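Local coordinates for aspartate aminotransferase (Plasmodium falciparum, PDB 3K7Y), which probably catalyses pyridoxal-phosphate-dependent transfer of the amino group from L-aspartate to 2-oxoglutarate, giving oxaloacetate and L-glutamate, and works as a homodimer, at residues Gly44-Phe49 with Ser252-Arg257; Ile32-Gly37 with Ser384-Asn389; Asp50-Ala55 with Cys298-Asn303; Gln217-Thr222 with Lys312-Leu317. One frame throughout, in Å; residues are numbered along the deposited sequence.

Contact 1 of 4, residues Gly44-Phe49 with Ser252-Arg257; sequences GDLHIF and SLYGER. With PLP (pyridoxal-5'-phosphate), chain B.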
loop_
_atom_site.group_PDB
_atom_site.type_symbol
_atom_site.label_atom_id
_atom_site.label_comp_id
_atom_site.label_asym_id
_atom_site.label_seq_id
_atom_site.Cartn_x
_atom_site.Cartn_y
_atom_site.Cartn_z
ATOM N N GLY A 44 -19.078 22.900 2.492
ATOM C CA GLY A 44 -19.100 21.747 3.392
ATOM C C GLY A 44 -18.843 20.406 2.724
ATOM O O GLY A 44 -19.185 19.360 3.274
ATOM N N ASP A 45 -18.248 20.436 1.534
ATOM C CA ASP A 45 -17.828 19.220 0.832
ATOM C C ASP A 45 -16.310 19.223 0.649
ATOM O O ASP A 45 -15.685 20.288 0.707
ATOM C CB ASP A 45 -18.537 19.098 -0.521
ATOM C CG ASP A 45 -18.506 20.390 -1.321
ATOM O OD1 ASP A 45 -18.991 20.373 -2.474
ATOM O OD2 ASP A 45 -18.009 21.418 -0.798
ATOM N N LEU A 46 -15.729 18.045 0.414
ATOM C CA LEU A 46 -14.269 17.869 0.428
ATOM C C LEU A 46 -13.481 18.884 -0.400
ATOM O O LEU A 46 -13.912 19.304 -1.475
ATOM C CB LEU A 46 -13.891 16.454 -0.007
ATOM C CG LEU A 46 -12.382 16.166 -0.015
ATOM C CD1 LEU A 46 -11.856 16.044 1.405
ATOM C CD2 LEU A 46 -12.040 14.932 -0.844
ATOM N N HIS A 47 -12.312 19.248 0.114
ATOM C CA HIS A 47 -11.458 20.241 -0.523
ATOM C C HIS A 47 -10.552 19.664 -1.608
ATOM O O HIS A 47 -10.223 18.471 -1.586
ATOM C CB HIS A 47 -10.591 20.943 0.522
ATOM C CG HIS A 47 -9.682 21.981 -0.055
ATOM N ND1 HIS A 47 -8.310 21.897 0.028
ATOM C CD2 HIS A 47 -9.949 23.113 -0.753
ATOM C CE1 HIS A 47 -7.771 22.946 -0.569
ATOM N NE2 HIS A 47 -8.744 23.699 -1.051
ATOM N N ILE A 48 -10.160 20.523 -2.555
ATOM C CA ILE A 48 -9.081 20.213 -3.501
ATOM C C ILE A 48 -8.504 21.459 -4.181
ATOM O O ILE A 48 -9.246 22.322 -4.620
ATOM C CB ILE A 48 -9.485 19.107 -4.547
ATOM C CG1 ILE A 48 -8.230 18.528 -5.238
ATOM C CG2 ILE A 48 -10.573 19.615 -5.525
ATOM C CD1 ILE A 48 -8.129 17.033 -5.173
ATOM N N PHE A 49 -7.178 21.526 -4.266
ATOM C CA PHE A 49 -6.469 22.619 -4.930
ATOM C C PHE A 49 -6.676 22.658 -6.452
ATOM O O PHE A 49 -7.286 21.761 -7.027
ATOM C CB PHE A 49 -4.974 22.509 -4.630
ATOM C CG PHE A 49 -4.629 22.712 -3.191
ATOM C CD1 PHE A 49 -4.313 23.975 -2.713
ATOM C CD2 PHE A 49 -4.618 21.642 -2.311
ATOM C CE1 PHE A 49 -3.997 24.160 -1.366
ATOM C CE2 PHE A 49 -4.305 21.819 -0.976
ATOM C CZ PHE A 49 -3.988 23.073 -0.500
ATOM N N SER A 252 -4.186 18.094 -0.240
ATOM C CA SER A 252 -5.553 17.569 -0.297
ATOM C C SER A 252 -5.634 16.211 -1.016
ATOM O O SER A 252 -6.683 15.877 -1.577
ATOM C CB SER A 252 -6.482 18.563 -0.992
ATOM O OG SER A 252 -6.444 18.336 -2.402
ATOM N N LEU A 253 -4.531 15.456 -1.012
ATOM C CA LEU A 253 -4.442 14.127 -1.637
ATOM C C LEU A 253 -4.867 13.036 -0.671
ATOM O O LEU A 253 -4.030 12.286 -0.152
ATOM C CB LEU A 253 -3.003 13.815 -2.048
ATOM C CG LEU A 253 -2.264 14.599 -3.116
ATOM C CD1 LEU A 253 -0.826 14.099 -3.187
ATOM C CD2 LEU A 253 -2.962 14.487 -4.454
ATOM N N TYR A 254 -6.155 12.919 -0.421
ATOM C CA TYR A 254 -6.586 11.990 0.599
ATOM C C TYR A 254 -6.453 10.538 0.126
ATOM O O TYR A 254 -5.554 9.805 0.575
ATOM C CB TYR A 254 -7.986 12.352 1.079
ATOM C CG TYR A 254 -8.027 13.718 1.761
ATOM C CD1 TYR A 254 -7.755 13.850 3.124
ATOM C CD2 TYR A 254 -8.324 14.872 1.044
ATOM C CE1 TYR A 254 -7.785 15.096 3.747
ATOM C CE2 TYR A 254 -8.356 16.108 1.656
ATOM C CZ TYR A 254 -8.091 16.218 3.006
ATOM O OH TYR A 254 -8.127 17.460 3.608
ATOM N N GLY A 255 -7.301 10.143 -0.816
ATOM C CA GLY A 255 -7.309 8.769 -1.311
ATOM C C GLY A 255 -6.087 8.337 -2.097
ATOM O O GLY A 255 -5.897 7.147 -2.325
ATOM N N GLU A 256 -5.263 9.288 -2.526
ATOM C CA GLU A 256 -4.074 8.950 -3.293
ATOM C C GLU A 256 -3.063 8.195 -2.431
ATOM O O GLU A 256 -2.197 7.470 -2.940
ATOM C CB GLU A 256 -3.456 10.222 -3.862
ATOM C CG GLU A 256 -3.699 10.510 -5.352
ATOM C CD GLU A 256 -4.799 9.676 -6.004
ATOM O OE1 GLU A 256 -4.596 8.455 -6.217
ATOM O OE2 GLU A 256 -5.846 10.260 -6.348
ATOM N N ARG A 257 -3.211 8.366 -1.118
ATOM C CA ARG A 257 -2.319 7.813 -0.090
ATOM C C ARG A 257 -0.876 8.241 -0.310
ATOM O O ARG A 257 0.024 7.392 -0.346
ATOM C CB ARG A 257 -2.429 6.291 -0.000
ATOM C CG ARG A 257 -3.839 5.750 -0.146
ATOM C CD ARG A 257 -4.772 6.231 0.957
ATOM N NE ARG A 257 -4.277 5.845 2.273
ATOM C CZ ARG A 257 -3.721 6.675 3.154
ATOM N NH1 ARG A 257 -3.600 7.987 2.891
ATOM N NH2 ARG A 257 -3.295 6.186 4.311
HETATM N N1 PLP B . -0.268 11.072 11.682
HETATM C C2 PLP B . -1.218 11.955 12.128
HETATM C C2A PLP B . -0.936 12.727 13.360
HETATM C C3 PLP B . -2.402 12.114 11.423
HETATM O O3 PLP B . -3.346 13.010 11.858
HETATM C C4 PLP B . -2.627 11.364 10.268
HETATM C C4A PLP B . -3.854 11.678 9.467
HETATM O O4A PLP B . -3.775 12.493 8.537
HETATM C C5 PLP B . -1.655 10.461 9.797
HETATM C C6 PLP B . -0.475 10.322 10.531
HETATM C C5A PLP B . -1.810 9.580 8.553
HETATM O O4P PLP B . -2.209 10.227 7.357
HETATM P P PLP B . -2.567 9.364 6.033
HETATM O O1P PLP B . -2.304 10.154 4.783
HETATM O O2P PLP B . -4.045 9.076 6.018
HETATM O O3P PLP B . -1.712 8.118 6.049
#
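Arg257 NH2 is held by two groups: it donates to O3P of pyridoxal phosphate at 3.0 Å, nearly straight at 167°, and also to the backbone O of Tyr286 of the second subunit. Beside it NH1 reaches O1P of the cofactor at 3.2 Å, with an angle of 171°. The guanidinium meets the phosphate edge-on, phosphorus lying in its plane, as expected of the phosphate-binding arginine in the fold type I aminotransferases. Its side chain is bent at chi2 and chi3, and a type I turn from Tyr254 to Arg257 brings the backbone round to it.

Through Ser252 and Tyr254 the same loop packs on Leu46-Phe49 without any hydrogen bond between the two segments. Leu46 and Tyr254 slide past each other in opposite directions, Leu46 CD1 lying 3.5 Å from Tyr254 CE2 in an oblique approach to the ring. Tyr254 OH is bonded to Cys39 N, and its ring makes an edge-to-face contact with Tyr68 of the second subunit, a cofactor-binding residue, while its side chain also lies close to those of Ser248 and Lys249. Ser252 points its side chain at the other segment, with OG set between the backbone N and the carbonyl carbon (chi1 87°). OG therefore comes to 3.4 Å from Ile48 CG1 and sits at the edge of the Phe49 ring, 3.8 Å from CD2. Within 44-49, His47 CE1 lies 3.6 Å above the plane of the Phe49 ring, over its centre.

Contact 2 of 4, residues Ile32-Gly37 with Ser384-Asn389; sequences INLSIG and SGITKN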
loop_
_atom_site.group_PDB
_atom_site.type_symbol
_atom_site.label_atom_id
_atom_site.label_comp_id
_atom_site.label_asym_id
_atom_site.label_seq_id
_atom_site.Cartn_x
_atom_site.Cartn_y
_atom_site.Cartn_z
ATOM N N ILE A 32 -24.576 17.612 10.697
ATOM C CA ILE A 32 -23.274 18.282 10.750
ATOM C C ILE A 32 -22.111 17.340 11.085
ATOM O O ILE A 32 -22.162 16.549 12.031
ATOM C CB ILE A 32 -23.281 19.526 11.673
ATOM C CG1 ILE A 32 -24.271 20.567 11.139
ATOM C CG2 ILE A 32 -21.896 20.146 11.760
ATOM C CD1 ILE A 32 -24.655 21.656 12.123
ATOM N N ASN A 33 -21.059 17.498 10.288
ATOM C CA ASN A 33 -19.899 16.627 10.187
ATOM C C ASN A 33 -18.663 17.214 10.849
ATOM O O ASN A 33 -17.907 17.940 10.201
ATOM C CB ASN A 33 -19.585 16.485 8.698
ATOM C CG ASN A 33 -19.912 17.770 7.894
ATOM O OD1 ASN A 33 -21.084 18.113 7.692
ATOM N ND2 ASN A 33 -18.873 18.471 7.438
ATOM N N LEU A 34 -18.439 16.916 12.124
ATOM C CA LEU A 34 -17.302 17.522 12.830
ATOM C C LEU A 34 -16.316 16.513 13.418
ATOM O O LEU A 34 -15.668 16.787 14.422
ATOM C CB LEU A 34 -17.788 18.491 13.921
ATOM C CG LEU A 34 -18.754 19.638 13.580
ATOM C CD1 LEU A 34 -19.161 20.391 14.829
ATOM C CD2 LEU A 34 -18.176 20.608 12.550
ATOM N N SER A 35 -16.182 15.361 12.772
ATOM C CA SER A 35 -15.379 14.257 13.297
ATOM C C SER A 35 -14.358 13.787 12.270
ATOM O O SER A 35 -13.239 13.382 12.615
ATOM C CB SER A 35 -16.292 13.096 13.653
ATOM O OG SER A 35 -17.048 12.731 12.514
ATOM N N ILE A 36 -14.782 13.841 11.008
ATOM C CA ILE A 36 -13.987 13.477 9.834
ATOM C C ILE A 36 -12.583 14.091 9.846
ATOM O O ILE A 36 -12.411 15.281 10.128
ATOM C CB ILE A 36 -14.739 13.846 8.499
ATOM C CG1 ILE A 36 -15.890 14.852 8.739
ATOM C CG2 ILE A 36 -15.239 12.590 7.784
ATOM C CD1 ILE A 36 -17.211 14.254 9.321
ATOM N N GLY A 37 -11.584 13.262 9.548
ATOM C CA GLY A 37 -10.195 13.722 9.464
ATOM C C GLY A 37 -9.964 14.731 8.348
ATOM O O GLY A 37 -8.984 15.471 8.371
ATOM N N SER A 384 -12.840 22.933 10.232
ATOM C CA SER A 384 -13.040 23.250 8.808
ATOM C C SER A 384 -14.474 23.032 8.313
ATOM O O SER A 384 -14.806 23.401 7.179
ATOM C CB SER A 384 -12.058 22.461 7.943
ATOM O OG SER A 384 -11.989 21.124 8.394
ATOM N N GLY A 385 -15.315 22.452 9.171
ATOM C CA GLY A 385 -16.697 22.149 8.817
ATOM C C GLY A 385 -17.719 23.025 9.514
ATOM O O GLY A 385 -18.846 22.591 9.769
ATOM N N ILE A 386 -17.331 24.259 9.827
ATOM C CA ILE A 386 -18.248 25.204 10.462
ATOM C C ILE A 386 -18.442 26.408 9.543
ATOM O O ILE A 386 -17.611 27.319 9.509
ATOM C CB ILE A 386 -17.770 25.654 11.869
ATOM C CG1 ILE A 386 -17.587 24.457 12.803
ATOM C CG2 ILE A 386 -18.794 26.566 12.475
ATOM C CD1 ILE A 386 -16.628 24.694 13.945
ATOM N N THR A 387 -19.535 26.395 8.786
ATOM C CA THR A 387 -19.811 27.474 7.849
ATOM C C THR A 387 -20.420 28.658 8.588
ATOM O O THR A 387 -20.911 28.523 9.708
ATOM C CB THR A 387 -20.741 27.022 6.678
ATOM O OG1 THR A 387 -20.296 25.765 6.159
ATOM C CG2 THR A 387 -20.742 28.042 5.528
ATOM N N LYS A 388 -20.343 29.822 7.945
ATOM C CA LYS A 388 -21.044 31.031 8.347
ATOM C C LYS A 388 -22.524 30.755 8.656
ATOM O O LYS A 388 -23.121 31.413 9.509
ATOM C CB LYS A 388 -20.919 32.062 7.221
ATOM C CG LYS A 388 -21.394 33.470 7.559
ATOM C CD LYS A 388 -21.254 34.376 6.343
ATOM C CE LYS A 388 -21.453 35.846 6.694
ATOM N NZ LYS A 388 -20.969 36.706 5.577
ATOM N N ASN A 389 -23.105 29.783 7.957
ATOM C CA ASN A 389 -24.475 29.357 8.219
ATOM C C ASN A 389 -24.543 28.590 9.528
ATOM O O ASN A 389 -25.491 28.738 10.309
ATOM C CB ASN A 389 -24.983 28.466 7.080
ATOM C CG ASN A 389 -24.800 29.099 5.712
ATOM O OD1 ASN A 389 -23.771 29.719 5.432
ATOM N ND2 ASN A 389 -25.798 28.933 4.844
#
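Leu34 CD2 is the atom that closes this contact, lying 3.5 Å from the carbonyl O of Gly385 and 3.9 Å from CG1 of Ile386. Both side chains leave the backbone in the same way, Leu34 CG and Ile386 CG1 each anti to their own carbonyl carbon (chi1 -54° and -58°), yet they cross at about a right angle, so that one methyl of the leucine meets the inner part of the isoleucine. At the centre is Gly385, which has no side chain; its backbone faces the other segment directly, with its CA 6.2 Å from CA of Leu34. Leu34, Gly385 and Ile386 are the buried, closely packed part, where a CB on Gly385 would come within 3.1 Å of Asn33 O.

The other half is looser. Ile32 CG2 stands 4.4 Å from Gly385 O, and the partly exposed Asn33 brings ND2 no nearer than 4.5 Å to Gly385 CA. No hydrogen bond joins the two segments, and Lys388 and Asn389, farther along, are exposed to solvent.

The contact belongs to the small domain of the aspartate aminotransferase fold, away from the cofactor. Ile32 pairs through its backbone with His372 and Tyr374 in a short parallel sheet, and Leu34 with Asn382. Ile32 lies against Tyr393 and Ile394 of helix 390-403, whereas Ile386 packs on Val391 of that helix and on Phe328 of helix 304-335.

Contact 3 of 4, residues Asp50-Ala55 with Cys298-Asn303; sequences DSVLNA and CQLLNN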
loop_
_atom_site.group_PDB
_atom_site.type_symbol
_atom_site.label_atom_id
_atom_site.label_comp_id
_atom_site.label_asym_id
_atom_site.label_seq_id
_atom_site.Cartn_x
_atom_site.Cartn_y
_atom_site.Cartn_z
ATOM N N ASP A 50 -6.169 23.709 -7.095
ATOM C CA ASP A 50 -6.126 23.773 -8.552
ATOM C C ASP A 50 -4.762 23.316 -9.040
ATOM O O ASP A 50 -4.654 22.640 -10.060
ATOM C CB ASP A 50 -6.424 25.191 -9.053
ATOM C CG ASP A 50 -7.916 25.466 -9.195
ATOM O OD1 ASP A 50 -8.682 25.209 -8.241
ATOM O OD2 ASP A 50 -8.322 25.959 -10.266
ATOM N N SER A 51 -3.723 23.686 -8.293
ATOM C CA SER A 51 -2.366 23.179 -8.520
ATOM C C SER A 51 -2.371 21.665 -8.666
ATOM O O SER A 51 -1.725 21.112 -9.551
ATOM C CB SER A 51 -1.449 23.572 -7.361
ATOM O OG SER A 51 -1.324 24.977 -7.257
ATOM N N VAL A 52 -3.119 21.005 -7.788
ATOM C CA VAL A 52 -3.230 19.552 -7.780
ATOM C C VAL A 52 -4.000 19.026 -8.982
ATOM O O VAL A 52 -3.567 18.060 -9.609
ATOM C CB VAL A 52 -3.827 19.032 -6.457
ATOM C CG1 VAL A 52 -4.407 17.644 -6.633
ATOM C CG2 VAL A 52 -2.761 19.035 -5.364
ATOM N N LEU A 53 -5.121 19.668 -9.311
ATOM C CA LEU A 53 -5.864 19.327 -10.526
ATOM C C LEU A 53 -5.010 19.512 -11.789
ATOM O O LEU A 53 -5.178 18.787 -12.774
ATOM C CB LEU A 53 -7.164 20.140 -10.644
ATOM C CG LEU A 53 -8.320 20.034 -9.636
ATOM C CD1 LEU A 53 -9.626 20.516 -10.254
ATOM C CD2 LEU A 53 -8.505 18.632 -9.104
ATOM N N ASN A 54 -4.096 20.479 -11.751
ATOM C CA ASN A 54 -3.204 20.729 -12.875
ATOM C C ASN A 54 -2.033 19.748 -12.927
ATOM O O ASN A 54 -1.671 19.266 -14.000
ATOM C CB ASN A 54 -2.726 22.182 -12.880
ATOM C CG ASN A 54 -3.860 23.170 -13.137
ATOM O OD1 ASN A 54 -3.725 24.362 -12.863
ATOM N ND2 ASN A 54 -4.984 22.677 -13.655
ATOM N N ALA A 55 -1.455 19.444 -11.771
ATOM C CA ALA A 55 -0.463 18.382 -11.683
ATOM C C ALA A 55 -1.051 17.097 -12.277
ATOM O O ALA A 55 -0.393 16.410 -13.060
ATOM C CB ALA A 55 -0.015 18.171 -10.240
ATOM N N CYS A 298 5.897 14.734 -7.863
ATOM C CA CYS A 298 7.029 15.317 -8.578
ATOM C C CYS A 298 6.628 16.482 -9.488
ATOM O O CYS A 298 7.258 17.534 -9.442
ATOM C CB CYS A 298 7.741 14.246 -9.386
ATOM S SG CYS A 298 8.327 12.938 -8.360
ATOM N N GLN A 299 5.580 16.290 -10.291
ATOM C CA GLN A 299 5.109 17.306 -11.223
ATOM C C GLN A 299 4.771 18.627 -10.532
ATOM O O GLN A 299 5.307 19.679 -10.911
ATOM C CB GLN A 299 3.899 16.795 -12.003
ATOM C CG GLN A 299 3.751 17.407 -13.403
ATOM C CD GLN A 299 4.479 16.611 -14.486
ATOM O OE1 GLN A 299 5.665 16.297 -14.361
ATOM N NE2 GLN A 299 3.766 16.282 -15.558
ATOM N N LEU A 300 3.886 18.570 -9.532
ATOM C CA LEU A 300 3.531 19.749 -8.736
ATOM C C LEU A 300 4.785 20.386 -8.143
ATOM O O LEU A 300 5.169 21.501 -8.510
ATOM C CB LEU A 300 2.543 19.390 -7.611
ATOM C CG LEU A 300 2.066 20.541 -6.700
ATOM C CD1 LEU A 300 0.656 20.304 -6.200
ATOM C CD2 LEU A 300 2.996 20.785 -5.510
ATOM N N LEU A 301 5.422 19.647 -7.238
ATOM C CA LEU A 301 6.530 20.152 -6.451
ATOM C C LEU A 301 7.707 20.643 -7.304
ATOM O O LEU A 301 8.395 21.589 -6.922
ATOM C CB LEU A 301 6.985 19.080 -5.474
ATOM C CG LEU A 301 7.169 19.557 -4.041
ATOM C CD1 LEU A 301 7.111 18.351 -3.094
ATOM C CD2 LEU A 301 8.471 20.380 -3.862
ATOM N N ASN A 302 7.924 20.016 -8.462
ATOM C CA ASN A 302 9.079 20.317 -9.312
ATOM C C ASN A 302 8.892 21.544 -10.206
ATOM O O ASN A 302 9.859 22.077 -10.746
ATOM C CB ASN A 302 9.446 19.096 -10.154
ATOM C CG ASN A 302 10.799 19.221 -10.805
ATOM O OD1 ASN A 302 11.815 18.818 -10.242
ATOM N ND2 ASN A 302 10.823 19.775 -12.006
ATOM N N ASN A 303 7.650 21.989 -10.350
ATOM C CA ASN A 303 7.344 23.162 -11.162
ATOM C C ASN A 303 6.966 24.395 -10.329
ATOM O O ASN A 303 6.017 24.365 -9.534
ATOM C CB ASN A 303 6.244 22.825 -12.157
ATOM C CG ASN A 303 6.651 23.106 -13.569
ATOM O OD1 ASN A 303 6.924 22.179 -14.346
ATOM N ND2 ASN A 303 6.728 24.392 -13.917
#
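Leu300 of helix 291-302 reaches over to Val52, Ser51 and Ala55 of helix 50-62, and this leucine carries most of the apolar packing. Its CG is anti to the backbone N (chi1 -179°), and beyond it CD1 lies 3.7 Å from Val52 CG2, the two side chains crossing obliquely. The same CD1 is 4.1 Å from Ser51 CB. Nearer its backbone, Leu300 CB touches Ala55 CB at 3.9 Å. The small alanine stands where the two segments' CA atoms are nearest, 5.1 Å between Ala55 and Leu300. The axes of the short helical segments approach to 9.1 Å at the closest, with their directions at 126°, nearer antiparallel than parallel.

Contact between apolar and polar groups is slight. Gln299 points toward the other helix, but across these segments its CG comes only to 4.3 Å from Ala55 O; its side chain packs further along helix 50-62, on Leu58, Val59 and Asn62.

Hydrogen bonds do not cross between the two segments and serve the helices themselves or a third one. Within the first helix Ala55 N binds Ser51 O at 2.8 Å. The hydroxyl of Ser51 turns to a different partner, Glu313 OE1.

This is plain helix packing in the large domain of the aminotransferase fold. Helix 304-335 touches both partners through Trp310, which meets Ser51 and Leu300; Met251, in the loop after strand 241-246, meets Val52 and Leu300, and Val52 also packs on Lys66 of the second subunit.

Contact 4 of 4, residues Gln217-Thr222 with Lys312-Leu317; sequences QGFGHT and KELSQL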
loop_
_atom_site.group_PDB
_atom_site.type_symbol
_atom_site.label_atom_id
_atom_site.label_comp_id
_atom_site.label_asym_id
_atom_site.label_seq_id
_atom_site.Cartn_x
_atom_site.Cartn_y
_atom_site.Cartn_z
ATOM N N GLN A 217 2.038 19.951 7.416
ATOM C CA GLN A 217 2.909 21.099 7.187
ATOM C C GLN A 217 2.037 22.191 6.595
ATOM O O GLN A 217 1.406 21.985 5.556
ATOM C CB GLN A 217 4.060 20.773 6.235
ATOM C CG GLN A 217 5.423 20.621 6.896
ATOM C CD GLN A 217 6.577 20.959 5.949
ATOM O OE1 GLN A 217 6.574 20.577 4.790
ATOM N NE2 GLN A 217 7.566 21.677 6.451
ATOM N N GLY A 218 1.965 23.331 7.273
ATOM C CA GLY A 218 1.284 24.509 6.721
ATOM C C GLY A 218 -0.080 24.841 7.300
ATOM O O GLY A 218 -0.801 25.694 6.758
ATOM N N PHE A 219 -0.427 24.180 8.402
ATOM C CA PHE A 219 -1.693 24.423 9.085
ATOM C C PHE A 219 -1.533 25.110 10.441
ATOM O O PHE A 219 -2.464 25.742 10.940
ATOM C CB PHE A 219 -2.473 23.122 9.214
ATOM C CG PHE A 219 -3.038 22.640 7.918
ATOM C CD1 PHE A 219 -4.214 23.181 7.413
ATOM C CD2 PHE A 219 -2.394 21.642 7.191
ATOM C CE1 PHE A 219 -4.751 22.732 6.203
ATOM C CE2 PHE A 219 -2.925 21.180 5.978
ATOM C CZ PHE A 219 -4.105 21.729 5.485
ATOM N N GLY A 220 -0.348 25.002 11.021
ATOM C CA GLY A 220 -0.079 25.610 12.316
ATOM C C GLY A 220 0.237 27.081 12.204
ATOM O O GLY A 220 -0.019 27.863 13.126
ATOM N N HIS A 221 0.800 27.462 11.064
ATOM C CA HIS A 221 1.237 28.836 10.849
ATOM C C HIS A 221 0.807 29.380 9.504
ATOM O O HIS A 221 -0.000 28.766 8.807
ATOM C CB HIS A 221 2.749 28.919 11.003
ATOM C CG HIS A 221 3.222 28.600 12.383
ATOM N ND1 HIS A 221 2.533 28.990 13.511
ATOM C CD2 HIS A 221 4.320 27.943 12.820
ATOM C CE1 HIS A 221 3.182 28.577 14.583
ATOM N NE2 HIS A 221 4.273 27.945 14.191
ATOM N N THR A 222 1.336 30.547 9.157
ATOM C CA THR A 222 1.108 31.147 7.848
ATOM C C THR A 222 2.210 30.691 6.889
ATOM O O THR A 222 1.937 30.277 5.762
ATOM C CB THR A 222 1.044 32.679 7.950
ATOM O OG1 THR A 222 1.652 33.084 9.184
ATOM C CG2 THR A 222 -0.407 33.153 7.937
ATOM N N LYS A 312 0.681 29.248 -1.872
ATOM C CA LYS A 312 -0.232 30.364 -1.672
ATOM C C LYS A 312 -1.610 29.896 -1.196
ATOM O O LYS A 312 -2.017 30.264 -0.098
ATOM C CB LYS A 312 -0.327 31.255 -2.923
ATOM C CG LYS A 312 0.764 32.357 -3.054
ATOM C CD LYS A 312 0.506 33.572 -2.141
ATOM C CE LYS A 312 1.412 34.779 -2.473
ATOM N NZ LYS A 312 0.768 35.881 -3.283
ATOM N N GLU A 313 -2.313 29.083 -1.993
ATOM C CA GLU A 313 -3.628 28.539 -1.589
ATOM C C GLU A 313 -3.502 27.856 -0.223
ATOM O O GLU A 313 -4.413 27.929 0.610
ATOM C CB GLU A 313 -4.183 27.526 -2.604
ATOM C CG GLU A 313 -4.371 27.999 -4.059
ATOM C CD GLU A 313 -4.611 26.821 -5.032
ATOM O OE1 GLU A 313 -3.742 26.550 -5.903
ATOM O OE2 GLU A 313 -5.667 26.154 -4.911
ATOM N N LEU A 314 -2.360 27.203 -0.006
ATOM C CA LEU A 314 -2.041 26.598 1.268
ATOM C C LEU A 314 -1.965 27.656 2.355
ATOM O O LEU A 314 -2.620 27.522 3.387
ATOM C CB LEU A 314 -0.735 25.805 1.189
ATOM C CG LEU A 314 -0.267 24.982 2.406
ATOM C CD1 LEU A 314 0.368 25.894 3.485
ATOM C CD2 LEU A 314 -1.363 24.088 3.004
ATOM N N SER A 315 -1.172 28.702 2.136
ATOM C CA SER A 315 -1.076 29.792 3.118
ATOM C C SER A 315 -2.423 30.484 3.368
ATOM O O SER A 315 -2.765 30.798 4.515
ATOM C CB SER A 315 -0.029 30.815 2.708
ATOM O OG SER A 315 0.451 31.479 3.855
ATOM N N GLN A 316 -3.168 30.712 2.279
ATOM C CA GLN A 316 -4.574 31.148 2.309
ATOM C C GLN A 316 -5.499 30.173 3.059
ATOM O O GLN A 316 -6.569 30.562 3.517
ATOM C CB GLN A 316 -5.110 31.369 0.882
ATOM C CG GLN A 316 -5.264 32.832 0.452
ATOM C CD GLN A 316 -4.077 33.387 -0.349
ATOM O OE1 GLN A 316 -3.421 32.662 -1.095
ATOM N NE2 GLN A 316 -3.820 34.688 -0.208
ATOM N N LEU A 317 -5.098 28.913 3.184
ATOM C CA LEU A 317 -5.930 27.934 3.893
ATOM C C LEU A 317 -5.796 27.985 5.423
ATOM O O LEU A 317 -6.790 28.184 6.116
ATOM C CB LEU A 317 -5.715 26.516 3.349
ATOM C CG LEU A 317 -6.755 25.467 3.733
ATOM C CD1 LEU A 317 -8.160 26.014 3.591
ATOM C CD2 LEU A 317 -6.589 24.236 2.872
#
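Ser315 OG donates to the backbone O of Thr222 at 2.7 Å, the one hydrogen bond between residues 217-222 and 312-317. The loop follows strand 209-214 of the large-domain sheet in the aminotransferase fold and comes directly after Tyr216, which binds the cofactor. Ser315 OG is anti to its own backbone N (chi1 -155°). It approaches Thr222 O from above the carbonyl plane, 39° out of it.

The rest of the first shell is van der Waals packing, largely buried. Leu314 CD1 rests 3.5 Å from Gly218 O and 3.6 Å from Gly218 CA; a CB on Gly218 would run into Leu314 CD1, and at a phi of 105° it would also press against the preceding carbonyl O. Phe219 CE1 lies 4.1 Å from Leu317 CD2, while CZ lies 4.4 Å from Leu314 CD2. Both leucine methyls approach the phenyl ring at a slant.

Further out, Phe219 is close to the side chains of Tyr216 and Lys249, so the packing borders residues of the cofactor site, the Phe219 side chain being about 9 Å from the cofactor itself. A second link ties the loop to the helix, from His221 O to Ser318 OG, and at the other end Gln217 NE2 bonds to Leu84 O. Within the loop, Asp227 OD2 accepts hydrogen bonds from both Gly218 N and Gly220 N.

Overall arrangement
From the N terminus, the chain first enters contact 2, whose partner lies almost at the other end; it closes the longest loop, and contacts 1, 3 and 4 are all nested inside it. Residues 44-49 and 50-55 follow directly and go to different partners, 252-257 and 298-303, so contacts 1 and 3 cross. Contact 4, joining 217-222 to 312-317, crosses both. Contact 2 joins segments from near the two ends of the chain in the small domain, while the others bind the entry to helix 50-62, the cofactor loops and helices 291-302 and 304-335. Glu313 of contact 4 meets both Phe49 of contact 1 and Ser51 of contact 3; contacts 1 and 3 also touch the second subunit.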